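PDB 5M6G: beta-glucosidase from Saccharopolyspora erythraea D, which probably hydrolyses terminal, non-reducing beta-D-glucosyl residues with release of beta-D-glucose, as a member of glycosyl hydrolase family 3. Local coordinates for residues 141-151 against 559-567; 204-215 against 261-272. All coordinates share one frame; numbering follows the deposited sequence. Where two conformers were deposited one is given.

Contact 1. Residues 141-151 against 559-567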
ATOM      1  N   THR A 141      -8.290  11.651   0.464  1.00 12.03           N
ATOM      2  CA  THR A 141      -8.023  11.406  -0.949  1.00 15.61           C
ATOM      3  C   THR A 141      -7.555   9.972  -1.161  1.00 14.07           C
ATOM      4  O   THR A 141      -6.666   9.497  -0.452  1.00 11.83           O
ATOM      5  CB  THR A 141      -6.944  12.370  -1.443  1.00 15.27           C
ATOM      6  OG1 THR A 141      -7.261  13.706  -1.032  1.00 15.21           O
ATOM      7  CG2 THR A 141      -6.821  12.317  -2.954  1.00 11.19           C
ATOM      8  N   ILE A 142      -8.132   9.286  -2.147  1.00 13.47           N
ATOM      9  CA  ILE A 142      -7.739   7.911  -2.457  1.00 13.24           C
ATOM     10  C   ILE A 142      -7.029   7.908  -3.806  1.00 16.32           C
ATOM     11  O   ILE A 142      -7.643   8.160  -4.853  1.00 13.86           O
ATOM     12  CB  ILE A 142      -8.935   6.951  -2.446  1.00 10.11           C
ATOM     13  CG1 ILE A 142      -9.644   6.987  -1.076  1.00 12.66           C
ATOM     14  CG2 ILE A 142      -8.478   5.529  -2.811  1.00 11.21           C
ATOM     15  CD1 ILE A 142      -8.755   6.590   0.099  1.00 10.17           C
ATOM     16  N   TYR A 143      -5.730   7.616  -3.780  1.00 16.18           N
ATOM     17  CA  TYR A 143      -4.865   7.625  -4.949  1.00 13.94           C
ATOM     18  C   TYR A 143      -4.916   6.276  -5.649  1.00 13.32           C
ATOM     19  O   TYR A 143      -5.346   5.278  -5.059  1.00 11.96           O
ATOM     20  CB  TYR A 143      -3.427   7.975  -4.529  1.00 15.58           C
ATOM     21  CG  TYR A 143      -3.332   9.393  -3.996  1.00 15.57           C
ATOM     22  CD1 TYR A 143      -3.235  10.481  -4.866  1.00 12.07           C
ATOM     23  CD2 TYR A 143      -3.392   9.646  -2.634  1.00 14.23           C
ATOM     24  CE1 TYR A 143      -3.187  11.786  -4.382  1.00 17.52           C
ATOM     25  CE2 TYR A 143      -3.331  10.940  -2.136  1.00 17.43           C
ATOM     26  CZ  TYR A 143      -3.239  12.005  -3.013  1.00 17.62           C
ATOM     27  OH  TYR A 143      -3.189  13.289  -2.521  1.00 17.15           O
ATOM     28  N   PRO A 144      -4.532   6.216  -6.926  1.00 11.43           N
ATOM     29  CA  PRO A 144      -4.414   4.912  -7.589  1.00 11.23           C
ATOM     30  C   PRO A 144      -3.506   3.985  -6.793  1.00 12.97           C
ATOM     31  O   PRO A 144      -2.530   4.422  -6.174  1.00 12.03           O
ATOM     32  CB  PRO A 144      -3.804   5.260  -8.952  1.00 11.26           C
ATOM     33  CG  PRO A 144      -4.258   6.675  -9.212  1.00 13.67           C
ATOM     34  CD  PRO A 144      -4.219   7.330  -7.839  1.00 13.25           C
ATOM     35  N   HIS A 145      -3.845   2.701  -6.790  1.00 12.23           N
ATOM     36  CA  HIS A 145      -2.939   1.744  -6.175  1.00 13.10           C
ATOM     37  C   HIS A 145      -1.629   1.670  -6.963  1.00 13.54           C
ATOM     38  O   HIS A 145      -1.513   2.152  -8.101  1.00 12.13           O
ATOM     39  CB  HIS A 145      -3.589   0.365  -6.069  1.00 12.79           C
ATOM     40  CG  HIS A 145      -4.381   0.163  -4.811  1.00 14.66           C
ATOM     41  ND1 HIS A 145      -3.824   0.254  -3.550  1.00 11.17           N
ATOM     42  CD2 HIS A 145      -5.693  -0.121  -4.622  1.00 11.13           C
ATOM     43  CE1 HIS A 145      -4.752   0.016  -2.640  1.00  9.87           C
ATOM     44  NE2 HIS A 145      -5.900  -0.205  -3.265  1.00 10.75           N
ATOM     45  N   ASN A 146      -0.634   1.048  -6.327  1.00 13.14           N
ATOM     46  CA  ASN A 146       0.740   1.086  -6.825  1.00 10.53           C
ATOM     47  C   ASN A 146       0.869   0.586  -8.265  1.00 10.79           C
ATOM     48  O   ASN A 146       1.670   1.129  -9.036  1.00 12.52           O
ATOM     49  CB  ASN A 146       1.651   0.268  -5.901  1.00  9.36           C
ATOM     50  CG  ASN A 146       2.022   1.026  -4.642  1.00 15.69           C
ATOM     51  OD1 ASN A 146       1.736   2.211  -4.528  1.00 12.31           O
ATOM     52  ND2 ASN A 146       2.680   0.350  -3.698  1.00 13.81           N
ATOM     53  N   ILE A 147       0.124  -0.451  -8.649  1.00 12.64           N
ATOM     54  CA  ILE A 147       0.324  -1.003  -9.990  1.00  9.85           C
ATOM     55  C   ILE A 147       0.035   0.062 -11.048  1.00 12.54           C
ATOM     56  O   ILE A 147       0.822   0.253 -11.982  1.00 10.34           O
ATOM     57  CB  ILE A 147      -0.509  -2.288 -10.195  1.00  9.65           C
ATOM     58  CG1 ILE A 147      -0.247  -2.887 -11.584  1.00 11.44           C
ATOM     59  CG2 ILE A 147      -2.019  -2.038 -10.016  1.00 10.08           C
ATOM     60  CD1 ILE A 147      -0.914  -4.236 -11.810  1.00 15.45           C
ATOM     61  N   GLY A 148      -1.056   0.822 -10.880  1.00  9.29           N
ATOM     62  CA  GLY A 148      -1.324   1.922 -11.796  1.00 12.46           C
ATOM     63  C   GLY A 148      -0.288   3.027 -11.703  1.00 11.91           C
ATOM     64  O   GLY A 148       0.103   3.608 -12.719  1.00 10.79           O
ATOM     65  N   LEU A 149       0.179   3.328 -10.482  1.00 10.91           N
ATOM     66  CA  LEU A 149       1.270   4.286 -10.335  1.00 10.00           C
ATOM     67  C   LEU A 149       2.515   3.824 -11.087  1.00 12.31           C
ATOM     68  O   LEU A 149       3.204   4.636 -11.715  1.00 11.37           O
ATOM     69  CB  LEU A 149       1.577   4.513  -8.854  1.00  9.57           C
ATOM     70  CG  LEU A 149       0.418   5.135  -8.053  1.00 10.15           C
ATOM     71  CD1 LEU A 149       0.864   5.500  -6.607  1.00 12.12           C
ATOM     72  CD2 LEU A 149      -0.203   6.373  -8.766  1.00  9.92           C
ATOM     73  N   GLY A 150       2.822   2.524 -11.038  1.00 10.96           N
ATOM     74  CA  GLY A 150       3.943   2.018 -11.820  1.00 11.48           C
ATOM     75  C   GLY A 150       3.718   2.204 -13.306  1.00 13.25           C
ATOM     76  O   GLY A 150       4.644   2.527 -14.054  1.00 13.16           O
ATOM     77  N   ALA A 151       2.473   2.022 -13.749  1.00 10.30           N
ATOM     78  CA  ALA A 151       2.125   2.234 -15.152  1.00 13.53           C
ATOM     79  C   ALA A 151       2.344   3.672 -15.598  1.00 13.72           C
ATOM     80  O   ALA A 151       2.582   3.905 -16.787  1.00 16.67           O
ATOM     81  CB  ALA A 151       0.674   1.819 -15.394  1.00 14.60           C
ATOM     82  N   SER A 559      -7.412   0.310 -16.584  0.51 10.97           N
ATOM     83  CA  SER A 559      -7.517   1.414 -15.641  0.51 12.21           C
ATOM     84  C   SER A 559      -6.965   1.093 -14.263  0.51 10.69           C
ATOM     85  O   SER A 559      -6.807   2.015 -13.453  0.51  9.97           O
ATOM     86  CB  SER A 559      -8.980   1.863 -15.499  0.51 11.85           C
ATOM     87  OG  SER A 559      -9.438   2.447 -16.706  0.51 12.14           O
ATOM     88  N   TRP A 560      -6.677  -0.173 -13.979  1.00 12.88           N
ATOM     89  CA  TRP A 560      -6.104  -0.628 -12.689  1.00 12.19           C
ATOM     90  C   TRP A 560      -7.123  -0.299 -11.586  1.00 13.34           C
ATOM     91  O   TRP A 560      -8.316  -0.595 -11.755  1.00 11.18           O
ATOM     92  CB  TRP A 560      -4.713  -0.055 -12.490  1.00 11.30           C
ATOM     93  CG  TRP A 560      -3.875  -0.160 -13.714  1.00 11.15           C
ATOM     94  CD1 TRP A 560      -3.421   0.867 -14.485  1.00 10.04           C
ATOM     95  CD2 TRP A 560      -3.426  -1.370 -14.343  1.00 13.77           C
ATOM     96  NE1 TRP A 560      -2.704   0.374 -15.557  1.00 12.11           N
ATOM     97  CE2 TRP A 560      -2.686  -0.997 -15.488  1.00 12.15           C
ATOM     98  CE3 TRP A 560      -3.560  -2.729 -14.038  1.00 10.90           C
ATOM     99  CZ2 TRP A 560      -2.076  -1.937 -16.330  1.00 11.34           C
ATOM    100  CZ3 TRP A 560      -2.963  -3.665 -14.882  1.00 11.98           C
ATOM    101  CH2 TRP A 560      -2.229  -3.260 -16.016  1.00 13.70           C
ATOM    102  N   LEU A 561      -6.696   0.261 -10.448  1.00 11.51           N
ATOM    103  CA  LEU A 561      -7.586   0.624  -9.343  1.00 12.04           C
ATOM    104  C   LEU A 561      -7.380   2.104  -9.074  1.00  8.49           C
ATOM    105  O   LEU A 561      -6.564   2.483  -8.214  1.00 11.86           O
ATOM    106  CB  LEU A 561      -7.303  -0.212  -8.095  1.00 10.24           C
ATOM    107  CG  LEU A 561      -7.397  -1.718  -8.330  1.00 13.20           C
ATOM    108  CD1 LEU A 561      -6.783  -2.500  -7.156  1.00  8.57           C
ATOM    109  CD2 LEU A 561      -8.845  -2.126  -8.587  1.00 12.95           C
ATOM    110  N   PRO A 562      -8.100   2.979  -9.788  1.00 10.82           N
ATOM    111  CA  PRO A 562      -7.700   4.394  -9.854  1.00 12.25           C
ATOM    112  C   PRO A 562      -7.995   5.209  -8.613  1.00 12.95           C
ATOM    113  O   PRO A 562      -7.436   6.303  -8.480  1.00 13.81           O
ATOM    114  CB  PRO A 562      -8.495   4.933 -11.058  1.00 12.81           C
ATOM    115  CG  PRO A 562      -9.646   3.994 -11.212  1.00 11.98           C
ATOM    116  CD  PRO A 562      -9.149   2.639 -10.765  1.00 11.98           C
ATOM    117  N   GLY A 563      -8.847   4.738  -7.710  1.00 11.98           N
ATOM    118  CA  GLY A 563      -9.085   5.477  -6.488  1.00 12.06           C
ATOM    119  C   GLY A 563     -10.302   6.382  -6.538  1.00 14.20           C
ATOM    120  O   GLY A 563     -11.269   6.100  -7.251  1.00 13.33           O
ATOM    121  N   SER A 564     -10.271   7.476  -5.784  1.00  9.65           N
ATOM    122  CA  SER A 564     -11.474   8.289  -5.644  1.00 11.94           C
ATOM    123  C   SER A 564     -11.761   9.171  -6.854  1.00 13.92           C
ATOM    124  O   SER A 564     -12.911   9.573  -7.037  1.00 11.93           O
ATOM    125  CB  SER A 564     -11.379   9.154  -4.380  1.00 11.31           C
ATOM    126  OG  SER A 564     -10.175   9.886  -4.360  1.00 13.20           O
ATOM    127  N   GLU A 565     -10.773   9.466  -7.699  1.00 11.58           N
ATOM    128  CA  GLU A 565     -10.980  10.445  -8.770  1.00 15.24           C
ATOM    129  C   GLU A 565     -11.228   9.739 -10.106  1.00 10.80           C
ATOM    130  O   GLU A 565     -10.411   9.761 -11.027  1.00 12.72           O
ATOM    131  CB  GLU A 565      -9.798  11.407  -8.836  1.00 14.44           C
ATOM    132  CG  GLU A 565      -9.493  12.072  -7.490  1.00 16.14           C
ATOM    133  CD  GLU A 565     -10.752  12.567  -6.777  1.00 18.73           C
ATOM    134  OE1 GLU A 565     -11.573  13.268  -7.408  1.00 17.00           O
ATOM    135  OE2 GLU A 565     -10.928  12.254  -5.583  1.00 15.55           O
ATOM    136  N   GLY A 566     -12.417   9.137 -10.212  1.00 10.03           N
ATOM    137  CA  GLY A 566     -12.755   8.378 -11.412  1.00 11.29           C
ATOM    138  C   GLY A 566     -12.787   9.204 -12.682  1.00 18.49           C
ATOM    139  O   GLY A 566     -12.669   8.641 -13.784  1.00 14.41           O
ATOM    140  N   GLN A 567     -12.934  10.528 -12.559  1.00 14.76           N
ATOM    141  CA  GLN A 567     -13.007  11.379 -13.743  1.00 16.17           C
ATOM    142  C   GLN A 567     -11.720  11.341 -14.574  1.00 16.91           C
ATOM    143  O   GLN A 567     -11.754  11.659 -15.770  1.00 13.90           O
ATOM    144  CB  GLN A 567     -13.358  12.812 -13.323  1.00 20.66           C
ATOM    145  CG  GLN A 567     -12.288  13.524 -12.519  1.00 26.65           C
ATOM    146  CD  GLN A 567     -12.343  13.303 -10.990  1.00 28.40           C
ATOM    147  OE1 GLN A 567     -12.882  12.308 -10.492  1.00 19.05           O
ATOM    148  NE2 GLN A 567     -11.773  14.256 -10.245  1.00 31.63           N
TER
HETATM  149  O   HOH W   1      -7.859   8.805  -7.514  1.00 11.65           O
HETATM  150  O   HOH W   2      -3.954   1.561  -9.768  1.00 12.48           O
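Ser564 grips Ile142 at both ends of its backbone. Its amide N donates to Ile142 O (2.9 Å), and its OG accepts from Ile142 N (3.1 Å). The hydroxyl can reach back because OG sits between its own backbone N and carbonyl carbon (chi1 52°). Further along, His145 N donates to Leu561 O at 3.1 Å, in a nearly straight bond of 160°. The side chains of this pair also touch, with Leu561 CD1 3.6 Å from His145 CD2. Trp560 lies against the first turn of helix 146-152. Ile147 CG1 stands over one face of the indole, near its rim, and Ile147 CD1 reaches Trp560 CZ3 at 3.7 Å. These residues join the family 3 N-terminal domain to the end of strand 555-560 of the C-terminal domain. Gly563 CA makes a CA-H...O contact with Ile142 O at 3.5 Å. Two waters bridge the segments. Water 1 donates to Ile142 O and Pro562 O and accepts from Glu565 N. Water 2 links Leu561 N to His145 O. In the second shell, His145 NE2 bonds to Gly447 O and its ring stacks on His132. Arg402 forms a salt bridge with Glu565.

Contact 2. Residues 204-215 against 261-272; sequences ASAMTSAVTGLQ and PPFREAIARGVG
Arg269 lays its side chain, extended from CG to NE, over the start of helix 209-215. Its NH1 donates to Thr212 OG1 at 2.8 Å, close to the guanidinium plane. Its NE makes a weak bond to Thr208 OG1 (3.2 Å, 128°). Ser209 CA lies over the centre of one guanidinium face, 3.5 Å above it. Thr208 OG1 gives its own proton to Ser205 O. Water 3 accepts from Arg269 NH2 and donates to Ser205 O and Glu265 OE1. Water 4 bridges Thr212 OG1 and Arg269 O. At the other end, the Gln215 amide bonds on both sides. Its OE1 takes Gly272 N (2.8 Å) in the carbonyl plane, on a lone pair, and also accepts from Ala228 N. Its NE2 donates to Gly270 O at 2.8 Å, approaching from above that carbonyl's plane, and also donates to water 5. Gly270 has positive phi and closes helix 261-268 in a Schellman motif. Apolar contacts lie between the polar ones: Val211 CG1 meets Val271 CB at 3.8 Å, and Ala204 CB meets Pro262 CG at 3.6 Å. Both segments belong to the TIM-barrel-type N-terminal domain. Helix 155-170 covers Ser209 and Ala210, while Ala266 and Phe263 rest on strand 229-233.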
ATOM      1  N   ALA A 204       9.881  -0.874  -9.192  1.00 22.77           N
ATOM      2  CA  ALA A 204       9.763  -0.565  -7.776  1.00 24.04           C
ATOM      3  C   ALA A 204      10.870   0.370  -7.319  1.00 19.14           C
ATOM      4  O   ALA A 204      10.616   1.302  -6.558  1.00 19.66           O
ATOM      5  CB  ALA A 204       9.775  -1.858  -6.958  1.00 25.58           C
ATOM      6  N   SER A 205      12.110   0.135  -7.765  1.00 21.45           N
ATOM      7  CA  SER A 205      13.218   0.976  -7.314  1.00 17.49           C
ATOM      8  C   SER A 205      12.982   2.441  -7.665  1.00 17.39           C
ATOM      9  O   SER A 205      13.188   3.333  -6.831  1.00 20.01           O
ATOM     10  CB  SER A 205      14.536   0.490  -7.919  1.00 19.09           C
ATOM     11  OG  SER A 205      14.874  -0.789  -7.425  1.00 19.50           O
ATOM     12  N   ALA A 206      12.547   2.712  -8.897  1.00 18.93           N
ATOM     13  CA  ALA A 206      12.280   4.089  -9.281  1.00 16.98           C
ATOM     14  C   ALA A 206      11.169   4.694  -8.440  1.00 13.71           C
ATOM     15  O   ALA A 206      11.217   5.885  -8.102  1.00 17.90           O
ATOM     16  CB  ALA A 206      11.918   4.155 -10.768  1.00 17.80           C
ATOM     17  N   MET A 207      10.178   3.898  -8.062  1.00 14.93           N
ATOM     18  CA  MET A 207       9.036   4.442  -7.347  0.95 16.04           C
ATOM     19  C   MET A 207       9.253   4.504  -5.833  1.00 17.89           C
ATOM     20  O   MET A 207       8.329   4.881  -5.104  1.00 14.87           O
ATOM     21  CB  MET A 207       7.771   3.654  -7.679  0.95 18.72           C
ATOM     22  CG  MET A 207       7.432   3.660  -9.169  0.95 22.29           C
ATOM     23  SD  MET A 207       7.314   5.336  -9.829  0.95 24.03           S
ATOM     24  CE  MET A 207       6.442   4.993 -11.372  0.95 15.31           C
ATOM     25  N   THR A 208      10.447   4.164  -5.349  1.00 13.87           N
ATOM     26  CA  THR A 208      10.740   4.454  -3.954  1.00 14.63           C
ATOM     27  C   THR A 208      10.827   5.952  -3.709  1.00 17.22           C
ATOM     28  O   THR A 208      10.982   6.371  -2.558  1.00 14.78           O
ATOM     29  CB  THR A 208      12.047   3.766  -3.508  1.00 12.92           C
ATOM     30  OG1 THR A 208      13.151   4.308  -4.243  1.00 15.64           O
ATOM     31  CG2 THR A 208      11.970   2.266  -3.731  1.00 13.59           C
ATOM     32  N   SER A 209      10.719   6.767  -4.764  1.00 14.07           N
ATOM     33  CA  SER A 209      10.473   8.191  -4.585  1.00 14.64           C
ATOM     34  C   SER A 209       9.269   8.454  -3.680  1.00 13.35           C
ATOM     35  O   SER A 209       9.164   9.542  -3.105  1.00 14.52           O
ATOM     36  CB  SER A 209      10.274   8.848  -5.954  1.00 15.89           C
ATOM     37  OG  SER A 209       9.050   8.432  -6.525  1.00 14.93           O
ATOM     38  N   ALA A 210       8.362   7.481  -3.533  1.00 15.79           N
ATOM     39  CA  ALA A 210       7.297   7.602  -2.538  1.00 13.41           C
ATOM     40  C   ALA A 210       7.863   7.857  -1.147  1.00 16.37           C
ATOM     41  O   ALA A 210       7.257   8.581  -0.342  1.00 14.19           O
ATOM     42  CB  ALA A 210       6.440   6.338  -2.525  1.00 16.15           C
ATOM     43  N   VAL A 211       9.021   7.258  -0.841  1.00 14.27           N
ATOM     44  CA  VAL A 211       9.653   7.453   0.466  1.00 11.33           C
ATOM     45  C   VAL A 211      10.025   8.915   0.657  1.00 12.34           C
ATOM     46  O   VAL A 211       9.801   9.509   1.725  1.00 14.02           O
ATOM     47  CB  VAL A 211      10.894   6.551   0.598  1.00 12.43           C
ATOM     48  CG1 VAL A 211      11.658   6.870   1.902  1.00 12.37           C
ATOM     49  CG2 VAL A 211      10.500   5.082   0.555  1.00 11.03           C
ATOM     50  N   THR A 212      10.634   9.505  -0.369  1.00 15.44           N
ATOM     51  CA  THR A 212      11.066  10.892  -0.284  1.00 14.48           C
ATOM     52  C   THR A 212       9.875  11.825  -0.129  1.00 14.12           C
ATOM     53  O   THR A 212       9.951  12.823   0.597  1.00 15.33           O
ATOM     54  CB  THR A 212      11.882  11.248  -1.525  1.00 17.95           C
ATOM     55  OG1 THR A 212      12.962  10.312  -1.655  1.00 19.88           O
ATOM     56  CG2 THR A 212      12.425  12.665  -1.428  1.00 15.85           C
ATOM     57  N   GLY A 213       8.759  11.506  -0.786  1.00 16.05           N
ATOM     58  CA  GLY A 213       7.569  12.329  -0.632  1.00 11.93           C
ATOM     59  C   GLY A 213       6.990  12.241   0.769  1.00 14.09           C
ATOM     60  O   GLY A 213       6.674  13.259   1.391  1.00 14.49           O
ATOM     61  N   LEU A 214       6.855  11.017   1.285  1.00 13.31           N
ATOM     62  CA  LEU A 214       6.287  10.819   2.614  1.00 13.17           C
ATOM     63  C   LEU A 214       7.148  11.477   3.685  1.00 17.20           C
ATOM     64  O   LEU A 214       6.638  12.179   4.567  1.00 14.36           O
ATOM     65  CB  LEU A 214       6.139   9.318   2.890  1.00 14.07           C
ATOM     66  CG  LEU A 214       4.979   8.568   2.223  1.00 11.95           C
ATOM     67  CD1 LEU A 214       5.241   7.069   2.232  1.00 16.12           C
ATOM     68  CD2 LEU A 214       3.685   8.885   2.968  1.00 15.56           C
ATOM     69  N   GLN A 215       8.465  11.257   3.622  1.00 13.65           N
ATOM     70  CA  GLN A 215       9.355  11.661   4.705  1.00 13.22           C
ATOM     71  C   GLN A 215       9.910  13.064   4.537  1.00 15.60           C
ATOM     72  O   GLN A 215      10.268  13.701   5.535  1.00 16.55           O
ATOM     73  CB  GLN A 215      10.531  10.681   4.825  1.00 12.57           C
ATOM     74  CG  GLN A 215      10.100   9.269   5.077  1.00  9.44           C
ATOM     75  CD  GLN A 215      11.228   8.376   5.566  1.00 14.72           C
ATOM     76  OE1 GLN A 215      10.981   7.339   6.184  1.00 15.09           O
ATOM     77  NE2 GLN A 215      12.471   8.765   5.283  1.00 16.94           N
ATOM     78  N   PRO A 261      16.867  -5.009  -4.762  1.00 15.75           N
ATOM     79  CA  PRO A 261      17.291  -3.651  -5.168  1.00 13.35           C
ATOM     80  C   PRO A 261      16.340  -2.555  -4.713  1.00 17.07           C
ATOM     81  O   PRO A 261      16.810  -1.473  -4.327  1.00 15.73           O
ATOM     82  CB  PRO A 261      17.351  -3.745  -6.702  1.00 13.71           C
ATOM     83  CG  PRO A 261      17.767  -5.164  -6.928  1.00 16.95           C
ATOM     84  CD  PRO A 261      16.972  -5.940  -5.905  1.00 13.87           C
ATOM     85  N   PRO A 262      15.012  -2.750  -4.757  1.00 12.30           N
ATOM     86  CA  PRO A 262      14.136  -1.671  -4.259  1.00 12.92           C
ATOM     87  C   PRO A 262      14.356  -1.348  -2.790  1.00 12.10           C
ATOM     88  O   PRO A 262      14.182  -0.191  -2.389  1.00 15.40           O
ATOM     89  CB  PRO A 262      12.726  -2.215  -4.512  1.00 11.02           C
ATOM     90  CG  PRO A 262      12.901  -3.115  -5.694  1.00 13.17           C
ATOM     91  CD  PRO A 262      14.208  -3.812  -5.397  1.00 12.19           C
ATOM     92  N   PHE A 263      14.747  -2.328  -1.979  1.00 11.61           N
ATOM     93  CA  PHE A 263      15.094  -2.020  -0.596  1.00 13.15           C
ATOM     94  C   PHE A 263      16.361  -1.178  -0.518  1.00 16.08           C
ATOM     95  O   PHE A 263      16.430  -0.234   0.274  1.00 15.60           O
ATOM     96  CB  PHE A 263      15.236  -3.309   0.211  1.00 17.28           C
ATOM     97  CG  PHE A 263      13.923  -3.951   0.510  1.00 16.63           C
ATOM     98  CD1 PHE A 263      13.113  -3.450   1.530  1.00 12.30           C
ATOM     99  CD2 PHE A 263      13.457  -5.000  -0.276  1.00 14.85           C
ATOM    100  CE1 PHE A 263      11.872  -4.028   1.790  1.00 15.67           C
ATOM    101  CE2 PHE A 263      12.221  -5.577  -0.037  1.00 14.13           C
ATOM    102  CZ  PHE A 263      11.420  -5.086   0.997  1.00 15.50           C
ATOM    103  N   ARG A 264      17.368  -1.498  -1.337  1.00 16.25           N
ATOM    104  CA  ARG A 264      18.593  -0.700  -1.366  1.00 15.76           C
ATOM    105  C   ARG A 264      18.291   0.756  -1.704  1.00 16.16           C
ATOM    106  O   ARG A 264      18.797   1.676  -1.052  1.00 16.91           O
ATOM    107  CB  ARG A 264      19.574  -1.299  -2.383  1.00 20.20           C
ATOM    108  CG  ARG A 264      21.034  -1.010  -2.123  1.00 28.54           C
ATOM    109  CD  ARG A 264      21.924  -1.567  -3.245  1.00 30.07           C
ATOM    110  NE  ARG A 264      21.936  -3.028  -3.316  1.00 32.01           N
ATOM    111  CZ  ARG A 264      22.771  -3.793  -2.621  1.00 32.88           C
ATOM    112  NH1 ARG A 264      23.647  -3.228  -1.799  1.00 39.01           N
ATOM    113  NH2 ARG A 264      22.740  -5.116  -2.741  1.00 29.38           N
ATOM    114  N   GLU A 265      17.462   0.982  -2.734  1.00 11.41           N
ATOM    115  CA  GLU A 265      17.091   2.342  -3.116  1.00 15.61           C
ATOM    116  C   GLU A 265      16.305   3.047  -2.017  1.00 16.87           C
ATOM    117  O   GLU A 265      16.492   4.247  -1.784  1.00 17.51           O
ATOM    118  CB  GLU A 265      16.267   2.327  -4.404  1.00 18.66           C
ATOM    119  CG  GLU A 265      17.100   2.483  -5.663  1.00 34.93           C
ATOM    120  CD  GLU A 265      17.776   3.835  -5.733  1.00 35.08           C
ATOM    121  OE1 GLU A 265      17.066   4.844  -5.942  1.00 30.10           O
ATOM    122  OE2 GLU A 265      19.017   3.882  -5.568  1.00 41.32           O
ATOM    123  N   ALA A 266      15.382   2.338  -1.367  1.00 13.47           N
ATOM    124  CA  ALA A 266      14.608   2.978  -0.305  1.00 12.91           C
ATOM    125  C   ALA A 266      15.521   3.387   0.839  1.00 16.40           C
ATOM    126  O   ALA A 266      15.375   4.474   1.406  1.00 14.27           O
ATOM    127  CB  ALA A 266      13.504   2.042   0.187  1.00 12.21           C
ATOM    128  N   ILE A 267      16.504   2.541   1.158  1.00 15.88           N
ATOM    129  CA  ILE A 267      17.470   2.866   2.205  1.00 13.75           C
ATOM    130  C   ILE A 267      18.308   4.078   1.807  1.00 14.62           C
ATOM    131  O   ILE A 267      18.548   4.976   2.620  1.00 17.47           O
ATOM    132  CB  ILE A 267      18.336   1.630   2.503  1.00 13.36           C
ATOM    133  CG1 ILE A 267      17.477   0.549   3.170  1.00 14.19           C
ATOM    134  CG2 ILE A 267      19.548   1.993   3.362  1.00 15.84           C
ATOM    135  CD1 ILE A 267      18.137  -0.826   3.202  1.00 16.84           C
ATOM    136  N   ALA A 268      18.752   4.134   0.548  1.00 16.93           N
ATOM    137  CA  ALA A 268      19.501   5.298   0.077  1.00 19.44           C
ATOM    138  C   ALA A 268      18.697   6.585   0.215  1.00 19.30           C
ATOM    139  O   ALA A 268      19.268   7.650   0.482  1.00 19.90           O
ATOM    140  CB  ALA A 268      19.924   5.097  -1.380  1.00 21.75           C
ATOM    141  N   ARG A 269      17.375   6.514   0.040  1.00 17.75           N
ATOM    142  CA  ARG A 269      16.521   7.679   0.231  1.00 16.39           C
ATOM    143  C   ARG A 269      16.244   7.980   1.693  1.00 18.09           C
ATOM    144  O   ARG A 269      15.584   8.986   1.986  1.00 17.09           O
ATOM    145  CB  ARG A 269      15.194   7.494  -0.509  1.00 15.75           C
ATOM    146  CG  ARG A 269      15.329   7.591  -2.004  1.00 20.32           C
ATOM    147  CD  ARG A 269      14.000   7.301  -2.684  1.00 19.63           C
ATOM    148  NE  ARG A 269      14.120   7.348  -4.135  1.00 24.20           N
ATOM    149  CZ  ARG A 269      14.039   8.469  -4.845  1.00 21.51           C
ATOM    150  NH1 ARG A 269      13.842   9.629  -4.230  1.00 20.10           N
ATOM    151  NH2 ARG A 269      14.156   8.428  -6.161  1.00 24.68           N
ATOM    152  N   GLY A 270      16.726   7.147   2.611  1.00 19.63           N
ATOM    153  CA  GLY A 270      16.561   7.413   4.025  1.00 14.87           C
ATOM    154  C   GLY A 270      15.324   6.823   4.656  1.00 11.73           C
ATOM    155  O   GLY A 270      14.888   7.326   5.693  1.00 10.99           O
ATOM    156  N   VAL A 271      14.750   5.766   4.071  1.00 15.04           N
ATOM    157  CA  VAL A 271      13.523   5.180   4.609  1.00 15.04           C
ATOM    158  C   VAL A 271      13.712   4.885   6.092  1.00 12.01           C
ATOM    159  O   VAL A 271      14.740   4.342   6.508  1.00 13.54           O
ATOM    160  CB  VAL A 271      13.132   3.924   3.802  1.00 14.51           C
ATOM    161  CG1 VAL A 271      14.097   2.744   4.067  1.00 11.31           C
ATOM    162  CG2 VAL A 271      11.695   3.539   4.092  1.00 11.01           C
ATOM    163  N   GLY A 272      12.732   5.284   6.905  1.00  9.59           N
ATOM    164  CA  GLY A 272      12.904   5.178   8.347  1.00 12.15           C
ATOM    165  C   GLY A 272      12.661   3.792   8.896  1.00 14.26           C
ATOM    166  O   GLY A 272      13.225   3.425   9.941  1.00 13.81           O
TER
HETATM  167  O   HOH W   3      14.978   5.852  -6.756  1.00 25.77           O
HETATM  168  O   HOH W   4      14.931  10.932   0.269  1.00 21.32           O
HETATM  169  O   HOH W   5      13.979  10.586   3.721  1.00 20.67           O

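Overall arrangement
Contact 1 is wholly buried and joins the two family domains. Contact 2 is partly buried and stays within the N-terminal domain. Their segments lie on different helices, yet the two sites touch: in the given conformer the end of Met207 lies near Leu149 and Gly150. Helix 155-170 is a shared neighbour, meeting Tyr143 and Leu149 of contact 1 and Ser209 and Ala210 of contact 2. The chemistry differs with place. Across contact 1, backbone atoms make most of the polar bonds, helped by bridging waters, and Trp560 adds apolar contact. In contact 2, the side chains of Arg269 and Gln215 do the bonding. Arg269 is partly exposed, while Gln215 is buried.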